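Local coordinates for epimerase domain-containing protein (Bacillus cereus HuA2-4, PDB 6ZLK) that interconverts UDP-glucuronic acid and UDP-galacturonic acid as an NAD-dependent 4-epimerase, at residues A83-R88 against R183-M188; R88-K93 against L146-V151; Q211-T216 against G275-T280. All blocks are in the same frame, centred on the assembly; numbering follows the deposited sequence.

Interaction 1 (A83-R88 against R183-M188). With UGB ((2S,3R,4S,5R,6R)-6-[[[(2R,3S,4R,5R)-5-(2,4-dioxopyrimidin-1-yl)-3,4-dihydroxy-oxolan-2-yl]methoxy-hydroxy-phosphoryl]oxy-hydroxy-phosphoryl]oxy-3,4,5-trihydroxy-oxane-2-carboxylic acid), chain G.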
loop_
_atom_site.group_PDB
_atom_site.type_symbol
_atom_site.label_atom_id
_atom_site.label_comp_id
_atom_site.label_asym_id
_atom_site.label_seq_id
_atom_site.Cartn_x
_atom_site.Cartn_y
_atom_site.Cartn_z
ATOM N N ALA A 83 13.363 4.405 5.855
ATOM C CA ALA A 83 12.100 3.780 6.201
ATOM C C ALA A 83 12.035 3.646 7.705
ATOM O O ALA A 83 13.096 3.829 8.379
ATOM C CB ALA A 83 12.026 2.434 5.571
ATOM N N ILE A 84 10.856 3.308 8.172
ATOM C CA ILE A 84 10.663 2.805 9.549
ATOM C C ILE A 84 10.521 1.312 9.378
ATOM O O ILE A 84 9.559 0.857 8.750
ATOM C CB ILE A 84 9.435 3.431 10.241
ATOM C CG1 ILE A 84 9.610 4.941 10.342
ATOM C CG2 ILE A 84 9.297 2.783 11.620
ATOM C CD1 ILE A 84 10.710 5.424 11.249
ATOM N N PRO A 85 11.471 0.511 9.906
ATOM C CA PRO A 85 11.406 -0.935 9.789
ATOM C C PRO A 85 10.780 -1.497 11.070
ATOM O O PRO A 85 10.548 -0.794 12.021
ATOM C CB PRO A 85 12.895 -1.273 9.621
ATOM C CG PRO A 85 13.564 -0.369 10.643
ATOM C CD PRO A 85 12.737 0.918 10.560
ATOM N N GLY A 86 10.528 -2.771 11.077
ATOM C CA GLY A 86 10.162 -3.421 12.350
ATOM C C GLY A 86 8.759 -3.956 12.211
ATOM O O GLY A 86 7.769 -3.150 12.262
ATOM N N VAL A 87 8.683 -5.257 11.970
ATOM C CA VAL A 87 7.404 -5.959 11.759
ATOM C C VAL A 87 6.565 -5.773 13.033
ATOM O O VAL A 87 5.373 -5.598 12.953
ATOM C CB VAL A 87 7.689 -7.429 11.406
ATOM C CG1 VAL A 87 6.460 -8.309 11.508
ATOM C CG2 VAL A 87 8.357 -7.551 10.038
ATOM N N ARG A 88 7.181 -5.888 14.207
ATOM C CA ARG A 88 6.408 -6.194 15.432
ATOM C C ARG A 88 5.873 -4.913 16.065
ATOM O O ARG A 88 5.026 -5.011 16.976
ATOM C CB ARG A 88 7.304 -6.991 16.393
ATOM C CG ARG A 88 7.647 -8.376 15.857
ATOM C CD ARG A 88 8.573 -9.165 16.790
ATOM N NE ARG A 88 9.919 -8.625 16.895
ATOM C CZ ARG A 88 10.896 -8.829 16.005
ATOM N NH1 ARG A 88 12.095 -8.289 16.184
ATOM N NH2 ARG A 88 10.659 -9.596 14.949
ATOM N N ARG A 183 26.617 -4.012 13.418
ATOM C CA ARG A 183 25.783 -2.770 13.333
ATOM C C ARG A 183 24.306 -3.119 13.229
ATOM O O ARG A 183 23.497 -2.233 13.046
ATOM C CB ARG A 183 26.179 -1.814 12.213
ATOM C CG ARG A 183 27.645 -1.446 12.196
ATOM C CD ARG A 183 27.783 -0.306 11.185
ATOM N NE ARG A 183 29.170 -0.232 10.860
ATOM C CZ ARG A 183 29.662 0.417 9.844
ATOM N NH1 ARG A 183 28.871 1.075 9.010
ATOM N NH2 ARG A 183 30.964 0.437 9.682
ATOM N N GLN A 184 23.956 -4.400 13.275
ATOM C CA GLN A 184 22.518 -4.750 13.206
ATOM C C GLN A 184 21.699 -3.963 14.216
ATOM O O GLN A 184 22.151 -3.670 15.302
ATOM C CB GLN A 184 22.307 -6.227 13.422
ATOM C CG GLN A 184 20.920 -6.679 13.084
ATOM C CD GLN A 184 20.578 -8.072 13.541
ATOM O OE1 GLN A 184 20.918 -8.528 14.644
ATOM N NE2 GLN A 184 19.912 -8.803 12.669
ATOM N N ARG A 185 20.532 -3.506 13.818
ATOM C CA ARG A 185 19.693 -2.657 14.694
ATOM C C ARG A 185 19.470 -3.373 16.032
ATOM O O ARG A 185 19.215 -4.583 16.069
ATOM C CB ARG A 185 18.337 -2.332 14.045
ATOM C CG ARG A 185 18.360 -1.825 12.613
ATOM C CD ARG A 185 17.016 -1.209 12.333
ATOM N NE ARG A 185 15.882 -2.063 12.682
ATOM C CZ ARG A 185 15.273 -2.964 11.888
ATOM N NH1 ARG A 185 15.609 -3.120 10.618
ATOM N NH2 ARG A 185 14.241 -3.650 12.356
ATOM N N PRO A 186 19.412 -2.650 17.164
ATOM C CA PRO A 186 19.154 -3.266 18.469
ATOM C C PRO A 186 17.773 -3.908 18.683
ATOM O O PRO A 186 17.615 -4.642 19.676
ATOM C CB PRO A 186 19.350 -2.160 19.498
ATOM C CG PRO A 186 19.671 -0.940 18.739
ATOM C CD PRO A 186 19.850 -1.246 17.270
ATOM N N ASP A 187 16.807 -3.657 17.797
ATOM C CA ASP A 187 15.458 -4.267 17.914
ATOM C C ASP A 187 15.463 -5.638 17.238
ATOM O O ASP A 187 14.484 -6.334 17.375
ATOM C CB ASP A 187 14.351 -3.357 17.364
ATOM C CG ASP A 187 14.469 -3.010 15.888
ATOM O OD1 ASP A 187 15.524 -2.572 15.489
ATOM O OD2 ASP A 187 13.486 -3.203 15.147
ATOM N N MET A 188 16.497 -5.975 16.472
ATOM C CA MET A 188 16.470 -7.256 15.719
ATOM C C MET A 188 16.895 -8.425 16.579
ATOM O O MET A 188 17.489 -8.276 17.646
ATOM C CB MET A 188 17.338 -7.107 14.467
ATOM C CG MET A 188 16.703 -6.142 13.502
ATOM S SD MET A 188 17.511 -6.210 11.868
ATOM C CE MET A 188 16.849 -7.690 11.149
HETATM N N1 UGB G . 12.610 -12.881 17.554
HETATM C C2 UGB G . 12.748 -13.602 18.727
HETATM O O2 UGB G . 12.485 -14.796 18.818
HETATM N N3 UGB G . 13.224 -12.875 19.779
HETATM C C4 UGB G . 13.552 -11.534 19.790
HETATM O O4 UGB G . 13.955 -11.024 20.834
HETATM C C5 UGB G . 13.359 -10.855 18.540
HETATM C C6 UGB G . 12.900 -11.543 17.490
HETATM P PA UGB G . 14.292 -10.238 13.295
HETATM P PB UGB G . 12.419 -10.188 11.057
HETATM O "O'P" UGB G . 12.588 -5.000 10.479
HETATM O "O'Q" UGB G . 13.634 -4.596 8.708
HETATM C "C1'" UGB G . 11.472 -8.773 9.084
HETATM O O1A UGB G . 15.687 -10.755 13.264
HETATM O O1B UGB G . 11.472 -9.358 11.860
HETATM C C1D UGB G . 12.153 -13.606 16.365
HETATM C "C2'" UGB G . 11.600 -9.117 7.614
HETATM O "O2'" UGB G . 11.659 -10.537 7.470
HETATM O O2A UGB G . 13.960 -9.007 14.053
HETATM O O2B UGB G . 12.128 -11.617 10.792
HETATM C C2D UGB G . 11.121 -12.804 15.582
HETATM O O2D UGB G . 9.862 -13.003 16.195
HETATM C "C3'" UGB G . 12.851 -8.457 7.075
HETATM O "O3'" UGB G . 12.972 -8.742 5.675
HETATM O O3A UGB G . 13.840 -10.037 11.775
HETATM O O3B UGB G . 12.602 -9.419 9.670
HETATM C C3D UGB G . 11.289 -13.410 14.185
HETATM O O3D UGB G . 10.517 -14.593 14.057
HETATM C "C4'" UGB G . 12.817 -6.962 7.403
HETATM O "O4'" UGB G . 11.641 -6.341 6.870
HETATM C C4D UGB G . 12.788 -13.739 14.116
HETATM O O4D UGB G . 13.244 -13.777 15.491
HETATM C "C5'" UGB G . 12.782 -6.808 8.925
HETATM O "O5'" UGB G . 11.531 -7.368 9.330
HETATM C C5D UGB G . 13.632 -12.770 13.332
HETATM O O5D UGB G . 13.326 -11.429 13.770
HETATM C "C6'" UGB G . 12.999 -5.362 9.402
HETATM O O HOH W 1 12.153 -6.849 18.656
#

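Interaction 2 (R88-K93 against L146-V151). With UGB ((2S,3R,4S,5R,6R)-6-[[[(2R,3S,4R,5R)-5-(2,4-dioxopyrimidin-1-yl)-3,4-dihydroxy-oxolan-2-yl]methoxy-hydroxy-phosphoryl]oxy-hydroxy-phosphoryl]oxy-3,4,5-trihydroxy-oxane-2-carboxylic acid), chain G.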
loop_
_atom_site.group_PDB
_atom_site.type_symbol
_atom_site.label_atom_id
_atom_site.label_comp_id
_atom_site.label_asym_id
_atom_site.label_seq_id
_atom_site.Cartn_x
_atom_site.Cartn_y
_atom_site.Cartn_z
ATOM N N ARG A 88 7.181 -5.888 14.207
ATOM C CA ARG A 88 6.408 -6.194 15.432
ATOM C C ARG A 88 5.873 -4.913 16.065
ATOM O O ARG A 88 5.026 -5.011 16.976
ATOM C CB ARG A 88 7.304 -6.991 16.393
ATOM C CG ARG A 88 7.647 -8.376 15.857
ATOM C CD ARG A 88 8.573 -9.165 16.790
ATOM N NE ARG A 88 9.919 -8.625 16.895
ATOM C CZ ARG A 88 10.896 -8.829 16.005
ATOM N NH1 ARG A 88 12.095 -8.289 16.184
ATOM N NH2 ARG A 88 10.659 -9.596 14.949
ATOM N N THR A 89 6.371 -3.744 15.693
ATOM C CA THR A 89 6.000 -2.455 16.325
ATOM C C THR A 89 5.212 -1.572 15.359
ATOM O O THR A 89 5.317 -0.361 15.471
ATOM C CB THR A 89 7.265 -1.756 16.829
ATOM O OG1 THR A 89 8.111 -1.545 15.692
ATOM C CG2 THR A 89 7.950 -2.588 17.890
ATOM N N SER A 90 4.420 -2.155 14.440
ATOM C CA SER A 90 3.728 -1.399 13.360
ATOM C C SER A 90 2.222 -1.364 13.630
ATOM O O SER A 90 1.467 -0.938 12.711
ATOM C CB SER A 90 4.020 -1.965 11.963
ATOM O OG SER A 90 3.679 -3.335 11.801
ATOM N N TRP A 91 1.787 -1.675 14.850
ATOM C CA TRP A 91 0.346 -1.770 15.220
ATOM C C TRP A 91 -0.145 -0.484 15.855
ATOM O O TRP A 91 0.666 0.300 16.368
ATOM C CB TRP A 91 0.070 -2.966 16.139
ATOM C CG TRP A 91 0.501 -4.263 15.564
ATOM C CD1 TRP A 91 1.618 -4.951 15.920
ATOM C CD2 TRP A 91 -0.158 -5.055 14.570
ATOM N NE1 TRP A 91 1.732 -6.068 15.151
ATOM C CE2 TRP A 91 0.665 -6.165 14.312
ATOM C CE3 TRP A 91 -1.342 -4.931 13.846
ATOM C CZ2 TRP A 91 0.305 -7.176 13.436
ATOM C CZ3 TRP A 91 -1.678 -5.904 12.946
ATOM C CH2 TRP A 91 -0.871 -7.034 12.764
ATOM N N GLY A 92 -1.459 -0.306 15.855
ATOM C CA GLY A 92 -2.158 0.761 16.601
ATOM C C GLY A 92 -1.559 2.128 16.376
ATOM O O GLY A 92 -1.423 2.574 15.184
ATOM N N LYS A 93 -1.233 2.821 17.476
ATOM C CA LYS A 93 -0.795 4.239 17.441
ATOM C C LYS A 93 0.610 4.341 16.817
ATOM O O LYS A 93 0.999 5.455 16.476
ATOM C CB LYS A 93 -0.801 4.850 18.854
ATOM C CG LYS A 93 0.308 4.379 19.781
ATOM C CD LYS A 93 0.291 5.060 21.160
ATOM C CE LYS A 93 1.625 4.990 21.885
ATOM N NZ LYS A 93 1.858 3.643 22.458
ATOM N N LEU A 146 1.630 -9.838 6.018
ATOM C CA LEU A 146 1.043 -10.256 7.304
ATOM C C LEU A 146 1.116 -9.139 8.349
ATOM O O LEU A 146 0.456 -9.254 9.437
ATOM C CB LEU A 146 1.832 -11.452 7.829
ATOM C CG LEU A 146 1.240 -12.832 7.623
ATOM C CD1 LEU A 146 2.189 -13.840 8.305
ATOM C CD2 LEU A 146 -0.188 -12.889 8.201
ATOM N N SER A 147 1.883 -8.079 8.079
ATOM C CA SER A 147 2.057 -6.961 9.031
ATOM C C SER A 147 1.745 -5.625 8.374
ATOM O O SER A 147 1.979 -5.442 7.179
ATOM C CB SER A 147 3.483 -6.903 9.588
ATOM O OG SER A 147 4.418 -6.691 8.534
ATOM N N PRO A 148 1.305 -4.628 9.176
ATOM C CA PRO A 148 1.165 -3.265 8.708
ATOM C C PRO A 148 2.460 -2.693 8.129
ATOM O O PRO A 148 2.437 -2.045 7.137
ATOM C CB PRO A 148 0.669 -2.488 9.932
ATOM C CG PRO A 148 0.039 -3.564 10.819
ATOM C CD PRO A 148 0.894 -4.774 10.584
ATOM N N TYR A 149 3.602 -3.014 8.728
ATOM C CA TYR A 149 4.932 -2.683 8.148
ATOM C C TYR A 149 5.020 -3.156 6.697
ATOM O O TYR A 149 5.383 -2.387 5.799
ATOM C CB TYR A 149 6.028 -3.344 8.991
ATOM C CG TYR A 149 7.376 -3.365 8.336
ATOM C CD1 TYR A 149 8.031 -2.206 7.939
ATOM C CD2 TYR A 149 8.005 -4.569 8.063
ATOM C CE1 TYR A 149 9.294 -2.222 7.374
ATOM C CE2 TYR A 149 9.235 -4.602 7.432
ATOM C CZ TYR A 149 9.889 -3.432 7.092
ATOM O OH TYR A 149 11.121 -3.429 6.529
ATOM N N GLY A 150 4.726 -4.430 6.469
ATOM C CA GLY A 150 4.843 -5.061 5.163
ATOM C C GLY A 150 3.918 -4.371 4.196
ATOM O O GLY A 150 4.289 -4.193 3.046
ATOM N N VAL A 151 2.731 -4.012 4.684
ATOM C CA VAL A 151 1.798 -3.284 3.801
ATOM C C VAL A 151 2.463 -1.986 3.320
ATOM O O VAL A 151 2.372 -1.630 2.132
ATOM C CB VAL A 151 0.467 -3.002 4.503
ATOM C CG1 VAL A 151 -0.374 -2.160 3.575
ATOM C CG2 VAL A 151 -0.228 -4.297 4.887
HETATM N N1 UGB G . 12.610 -12.881 17.554
HETATM C C2 UGB G . 12.748 -13.602 18.727
HETATM O O2 UGB G . 12.485 -14.796 18.818
HETATM N N3 UGB G . 13.224 -12.875 19.779
HETATM C C4 UGB G . 13.552 -11.534 19.790
HETATM O O4 UGB G . 13.955 -11.024 20.834
HETATM C C5 UGB G . 13.359 -10.855 18.540
HETATM C C6 UGB G . 12.900 -11.543 17.490
HETATM P PA UGB G . 14.292 -10.238 13.295
HETATM P PB UGB G . 12.419 -10.188 11.057
HETATM O "O'P" UGB G . 12.588 -5.000 10.479
HETATM O "O'Q" UGB G . 13.634 -4.596 8.708
HETATM C "C1'" UGB G . 11.472 -8.773 9.084
HETATM O O1A UGB G . 15.687 -10.755 13.264
HETATM O O1B UGB G . 11.472 -9.358 11.860
HETATM C C1D UGB G . 12.153 -13.606 16.365
HETATM C "C2'" UGB G . 11.600 -9.117 7.614
HETATM O "O2'" UGB G . 11.659 -10.537 7.470
HETATM O O2A UGB G . 13.960 -9.007 14.053
HETATM O O2B UGB G . 12.128 -11.617 10.792
HETATM C C2D UGB G . 11.121 -12.804 15.582
HETATM O O2D UGB G . 9.862 -13.003 16.195
HETATM C "C3'" UGB G . 12.851 -8.457 7.075
HETATM O "O3'" UGB G . 12.972 -8.742 5.675
HETATM O O3A UGB G . 13.840 -10.037 11.775
HETATM O O3B UGB G . 12.602 -9.419 9.670
HETATM C C3D UGB G . 11.289 -13.410 14.185
HETATM O O3D UGB G . 10.517 -14.593 14.057
HETATM C "C4'" UGB G . 12.817 -6.962 7.403
HETATM O "O4'" UGB G . 11.641 -6.341 6.870
HETATM C C4D UGB G . 12.788 -13.739 14.116
HETATM O O4D UGB G . 13.244 -13.777 15.491
HETATM C "C5'" UGB G . 12.782 -6.808 8.925
HETATM O "O5'" UGB G . 11.531 -7.368 9.330
HETATM C C5D UGB G . 13.632 -12.770 13.332
HETATM O O5D UGB G . 13.326 -11.429 13.770
HETATM C "C6'" UGB G . 12.999 -5.362 9.402
#

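Interaction 3 (Q211-T216 against G275-T280). With UGB ((2S,3R,4S,5R,6R)-6-[[[(2R,3S,4R,5R)-5-(2,4-dioxopyrimidin-1-yl)-3,4-dihydroxy-oxolan-2-yl]methoxy-hydroxy-phosphoryl]oxy-hydroxy-phosphoryl]oxy-3,4,5-trihydroxy-oxane-2-carboxylic acid), chain G.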
loop_
_atom_site.group_PDB
_atom_site.type_symbol
_atom_site.label_atom_id
_atom_site.label_comp_id
_atom_site.label_asym_id
_atom_site.label_seq_id
_atom_site.Cartn_x
_atom_site.Cartn_y
_atom_site.Cartn_z
ATOM N N GLN A 211 10.497 -20.994 14.117
ATOM C CA GLN A 211 10.353 -20.084 12.957
ATOM C C GLN A 211 11.724 -19.978 12.274
ATOM O O GLN A 211 12.744 -20.041 12.951
ATOM C CB GLN A 211 9.808 -18.707 13.283
ATOM C CG GLN A 211 10.647 -17.937 14.287
ATOM C CD GLN A 211 10.211 -18.052 15.724
ATOM O OE1 GLN A 211 9.897 -19.144 16.227
ATOM N NE2 GLN A 211 10.154 -16.900 16.387
ATOM N N THR A 212 11.722 -19.877 10.951
ATOM C CA THR A 212 12.985 -19.845 10.171
ATOM C C THR A 212 12.992 -18.562 9.364
ATOM O O THR A 212 11.939 -17.997 9.006
ATOM C CB THR A 212 13.175 -21.067 9.267
ATOM O OG1 THR A 212 12.132 -21.115 8.291
ATOM C CG2 THR A 212 13.165 -22.346 10.056
ATOM N N ARG A 213 14.191 -18.133 9.080
ATOM C CA ARG A 213 14.402 -16.995 8.196
ATOM C C ARG A 213 15.569 -17.298 7.258
ATOM O O ARG A 213 16.501 -18.059 7.601
ATOM C CB ARG A 213 14.796 -15.717 8.956
ATOM C CG ARG A 213 13.746 -15.174 9.908
ATOM C CD ARG A 213 12.553 -14.647 9.134
ATOM N NE ARG A 213 11.502 -14.061 9.993
ATOM C CZ ARG A 213 10.386 -14.683 10.390
ATOM N NH1 ARG A 213 10.172 -15.956 10.100
ATOM N NH2 ARG A 213 9.440 -14.001 11.044
ATOM N N ASP A 214 15.495 -16.650 6.128
ATOM C CA ASP A 214 16.603 -16.601 5.147
ATOM C C ASP A 214 17.526 -15.457 5.542
ATOM O O ASP A 214 17.556 -14.421 4.884
ATOM C CB ASP A 214 16.019 -16.334 3.772
ATOM C CG ASP A 214 17.034 -16.657 2.711
ATOM O OD1 ASP A 214 18.245 -16.747 3.066
ATOM O OD2 ASP A 214 16.578 -16.926 1.569
ATOM N N PHE A 215 18.292 -15.679 6.569
ATOM C CA PHE A 215 19.140 -14.627 7.137
ATOM C C PHE A 215 20.227 -14.266 6.136
ATOM O O PHE A 215 20.899 -15.142 5.576
ATOM C CB PHE A 215 19.794 -15.179 8.377
ATOM C CG PHE A 215 18.835 -15.417 9.512
ATOM C CD1 PHE A 215 18.182 -14.362 10.132
ATOM C CD2 PHE A 215 18.569 -16.713 9.930
ATOM C CE1 PHE A 215 17.311 -14.578 11.192
ATOM C CE2 PHE A 215 17.695 -16.937 10.993
ATOM C CZ PHE A 215 17.076 -15.869 11.622
ATOM N N THR A 216 20.374 -12.982 5.901
ATOM C CA THR A 216 21.304 -12.433 4.898
ATOM C C THR A 216 22.414 -11.693 5.645
ATOM O O THR A 216 22.178 -10.657 6.225
ATOM C CB THR A 216 20.637 -11.554 3.848
ATOM O OG1 THR A 216 19.488 -12.242 3.318
ATOM C CG2 THR A 216 21.631 -11.171 2.771
ATOM N N GLY A 275 1.696 -10.695 13.101
ATOM C CA GLY A 275 2.337 -10.025 11.958
ATOM C C GLY A 275 3.541 -10.760 11.427
ATOM O O GLY A 275 4.075 -10.297 10.430
ATOM N N GLU A 276 3.973 -11.840 12.070
ATOM C CA GLU A 276 5.269 -12.450 11.668
ATOM C C GLU A 276 4.987 -13.777 11.008
ATOM O O GLU A 276 4.266 -14.604 11.570
ATOM C CB GLU A 276 6.153 -12.723 12.862
ATOM C CG GLU A 276 6.371 -11.546 13.745
ATOM C CD GLU A 276 7.641 -11.774 14.537
ATOM O OE1 GLU A 276 7.574 -12.503 15.565
ATOM O OE2 GLU A 276 8.657 -11.233 14.113
ATOM N N PRO A 277 5.585 -14.052 9.829
ATOM C CA PRO A 277 5.473 -15.361 9.215
ATOM C C PRO A 277 6.299 -16.419 9.964
ATOM O O PRO A 277 7.297 -16.094 10.625
ATOM C CB PRO A 277 6.087 -15.136 7.823
ATOM C CG PRO A 277 7.110 -14.056 8.052
ATOM C CD PRO A 277 6.464 -13.126 9.061
ATOM N N LYS A 278 5.910 -17.680 9.819
ATOM C CA LYS A 278 6.624 -18.832 10.412
ATOM C C LYS A 278 7.928 -19.075 9.666
ATOM O O LYS A 278 8.863 -19.624 10.226
ATOM C CB LYS A 278 5.759 -20.095 10.356
ATOM C CG LYS A 278 4.609 -20.078 11.358
ATOM C CD LYS A 278 3.691 -21.291 11.249
ATOM C CE LYS A 278 4.356 -22.598 11.652
ATOM N NZ LYS A 278 3.684 -23.778 11.045
ATOM N N GLN A 279 7.981 -18.714 8.398
ATOM C CA GLN A 279 9.139 -19.022 7.540
ATOM C C GLN A 279 9.325 -17.897 6.522
ATOM O O GLN A 279 8.318 -17.421 5.937
ATOM C CB GLN A 279 8.848 -20.327 6.785
ATOM C CG GLN A 279 9.818 -20.629 5.660
ATOM C CD GLN A 279 9.460 -21.941 5.005
ATOM O OE1 GLN A 279 8.935 -21.989 3.890
ATOM N NE2 GLN A 279 9.651 -23.023 5.757
ATOM N N THR A 280 10.574 -17.546 6.226
ATOM C CA THR A 280 10.965 -16.808 5.009
ATOM C C THR A 280 12.049 -17.651 4.338
ATOM O O THR A 280 12.907 -18.230 4.999
ATOM C CB THR A 280 11.374 -15.359 5.263
ATOM O OG1 THR A 280 12.665 -15.298 5.867
ATOM C CG2 THR A 280 10.368 -14.571 6.059
HETATM N N1 UGB G . 12.610 -12.881 17.554
HETATM C C2 UGB G . 12.748 -13.602 18.727
HETATM O O2 UGB G . 12.485 -14.796 18.818
HETATM N N3 UGB G . 13.224 -12.875 19.779
HETATM C C4 UGB G . 13.552 -11.534 19.790
HETATM O O4 UGB G . 13.955 -11.024 20.834
HETATM C C5 UGB G . 13.359 -10.855 18.540
HETATM C C6 UGB G . 12.900 -11.543 17.490
HETATM P PA UGB G . 14.292 -10.238 13.295
HETATM P PB UGB G . 12.419 -10.188 11.057
HETATM O "O'P" UGB G . 12.588 -5.000 10.479
HETATM O "O'Q" UGB G . 13.634 -4.596 8.708
HETATM C "C1'" UGB G . 11.472 -8.773 9.084
HETATM O O1A UGB G . 15.687 -10.755 13.264
HETATM O O1B UGB G . 11.472 -9.358 11.860
HETATM C C1D UGB G . 12.153 -13.606 16.365
HETATM C "C2'" UGB G . 11.600 -9.117 7.614
HETATM O "O2'" UGB G . 11.659 -10.537 7.470
HETATM O O2A UGB G . 13.960 -9.007 14.053
HETATM O O2B UGB G . 12.128 -11.617 10.792
HETATM C C2D UGB G . 11.121 -12.804 15.582
HETATM O O2D UGB G . 9.862 -13.003 16.195
HETATM C "C3'" UGB G . 12.851 -8.457 7.075
HETATM O "O3'" UGB G . 12.972 -8.742 5.675
HETATM O O3A UGB G . 13.840 -10.037 11.775
HETATM O O3B UGB G . 12.602 -9.419 9.670
HETATM C C3D UGB G . 11.289 -13.410 14.185
HETATM O O3D UGB G . 10.517 -14.593 14.057
HETATM C "C4'" UGB G . 12.817 -6.962 7.403
HETATM O "O4'" UGB G . 11.641 -6.341 6.870
HETATM C C4D UGB G . 12.788 -13.739 14.116
HETATM O O4D UGB G . 13.244 -13.777 15.491
HETATM C "C5'" UGB G . 12.782 -6.808 8.925
HETATM O "O5'" UGB G . 11.531 -7.368 9.330
HETATM C C5D UGB G . 13.632 -12.770 13.332
HETATM O O5D UGB G . 13.326 -11.429 13.770
HETATM C "C6'" UGB G . 12.999 -5.362 9.402
HETATM O O HOH W 2 10.527 -23.178 8.156
HETATM O O HOH W 3 9.158 -11.180 11.304
#

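Interaction 1 (A83-R88 against R183-M188)
P85 lays its ring on the R185 guanidinium, and this is the tight end of a contact between two substrate-pocket loops of an extended short-chain dehydrogenase/reductase, a family with a Rossmann-type NAD domain. P85 CG stands 3.3 Å from R185 CZ, over the centre of the guanidinium plane, while M188 CG lies over the rim of the opposite face. The plane is therefore clasped on both faces, and its edge is left for polar partners. D187 takes one edge side-on: R185 NE reaches D187 OD1 by its syn lone pair at 2.9 Å, and R185 NH2 meets D187 OD2 almost straight (174°). Two of the three remaining N-H directions go to the carboxylate of the bound UDP-sugar acid, UGB, with R185 NH2 at 2.8 Å from UGB O'P and R185 NH1 at 3.1 Å from UGB O'Q. A salt bridge from R185 NH1 to the NAD pyrophosphate adds a third anion to the same group, which should help to hold its positive charge. A bend at chi3 turns the head of R185 onto P85.

The R88 side is looser. Its guanidinium has UGB C6, of the uracil ring, above one face toward the rim, and R88 NH2 makes a salt bridge to E276. Across the contact R88 NH1 gives D187 O only a weak bond, long and bent at 124°. A water reinforces it, accepting from R88 NH1 and donating to D187 O at 2.7 Å. Besides the salt bridge, R88 has one straight bond to the diphosphate: R88 NH1 to UGB O2A, 2.9 Å and 168°.

Interaction 2 (R88-K93 against L146-V151)
S90 and W91 lie against P148 and Y149, the first residues of helix 148-167, each by a different kind of contact. The polar part lies at S90: its OG takes a weak hydrogen bond from Y149 N at 3.1 Å, meeting an N-H that the first turn of a helix cannot satisfy internally. With chi1 at 57°, S90 OG sits between its own backbone N and carbonyl carbon, where it also hydrogen-bonds V87 O. Next to it S147 is the helix N-cap, its OG accepting from G150 N at 3.1 Å.

The apolar part is a CH-pi contact. P148 CD stands 3.6 Å from the centroid of the W91 six-membered ring, only 12° off the ring normal, while P148 CG lies 3.6 Å from W91 CE3. Separately, P148 CB is in van der Waals contact with the backbone oxygen S90 O at 3.3 Å.

The Y149 ring reaches into the pocket, where its OH hydrogen-bonds the UDP-sugar and NAD; it occupies the tyrosine position of the family's Tyr-x-x-x-Lys motif. Helix 96-113 packs beside S90 and Y149 through Y98, and the second subunit covers the outer side, its F167 meeting W91 edge-to-face and its V162 packing on P148.

Interaction 3 (Q211-T216 against G275-T280)
R213 forks onto P277 O with both ends of its guanidinium: R213 NH1 at 2.9 Å and R213 NH2 at 3.0 Å share that one carbonyl oxygen. R213 NH2 comes in the carbonyl plane, whereas R213 NH1 comes from above it. R213 NE faces the diphosphate, giving UGB O2B a short, nearly straight bond of 2.6 Å and 170°. The second hydrogen of R213 NH1 goes back to T212 O, and that of R213 NH2 to a water that also lies within bonding distance of E276 OE2; the same carboxylate oxygen is in a salt bridge with R88.

T212 O also accepts from T280 N, the two donors arriving from opposite faces of its carbonyl plane. T212 N bonds K278 O at 3.0 Å; the two backbones run in the same direction, Q211, T212 and R213 lying beside K278, Q279 and T280. Two residues on from T212, D214 N donates to T280 OG1 at 3.1 Å and 167°; chi1 near 74° places the T280 hydroxyl where it can accept this bond.

Packing fills in around these bonds. T280 CG2 and P277 CG lie over one face of the R213 guanidinium, and UGB O3D lies above the rim of the other. T280 OG1 touches R213 CD at 3.3 Å. On the outer side T212 and Q279 run side by side, linked through a water from T212 OG1 to Q279 NE2, and Q211 NE2 reaches UGB O3D at 3.3 Å while also bonding F206 O.

All five N-H directions of the R213 guanidinium are thus occupied. Its rotation is fixed by two backbone carbonyls, which probably leaves it well placed to offset the negative charge of the beta phosphate.

How the interactions relate
The three contacts ring the bound UDP-sugar. The centres of interactions 1 and 2 are about 12 Å apart, those of interactions 1 and 3 about 14 Å, and those of interactions 2 and 3 about 16 Å. Along the chain, interaction 2 falls within the span bracketed by interaction 1, the two meeting at R88 in the loop between strand 77-80 and helix 96-113; interaction 3 follows both. R88 then ties all three together through its 2.7 Å salt bridge from R88 NH2 to E276 OE2. Interaction 1 and, in interaction 2, Y149 of helix 148-167 also line the NAD site, whereas interaction 3 adds strand 212-217 and the 275-280 loop, closing the diphosphate and ribose end of the pocket.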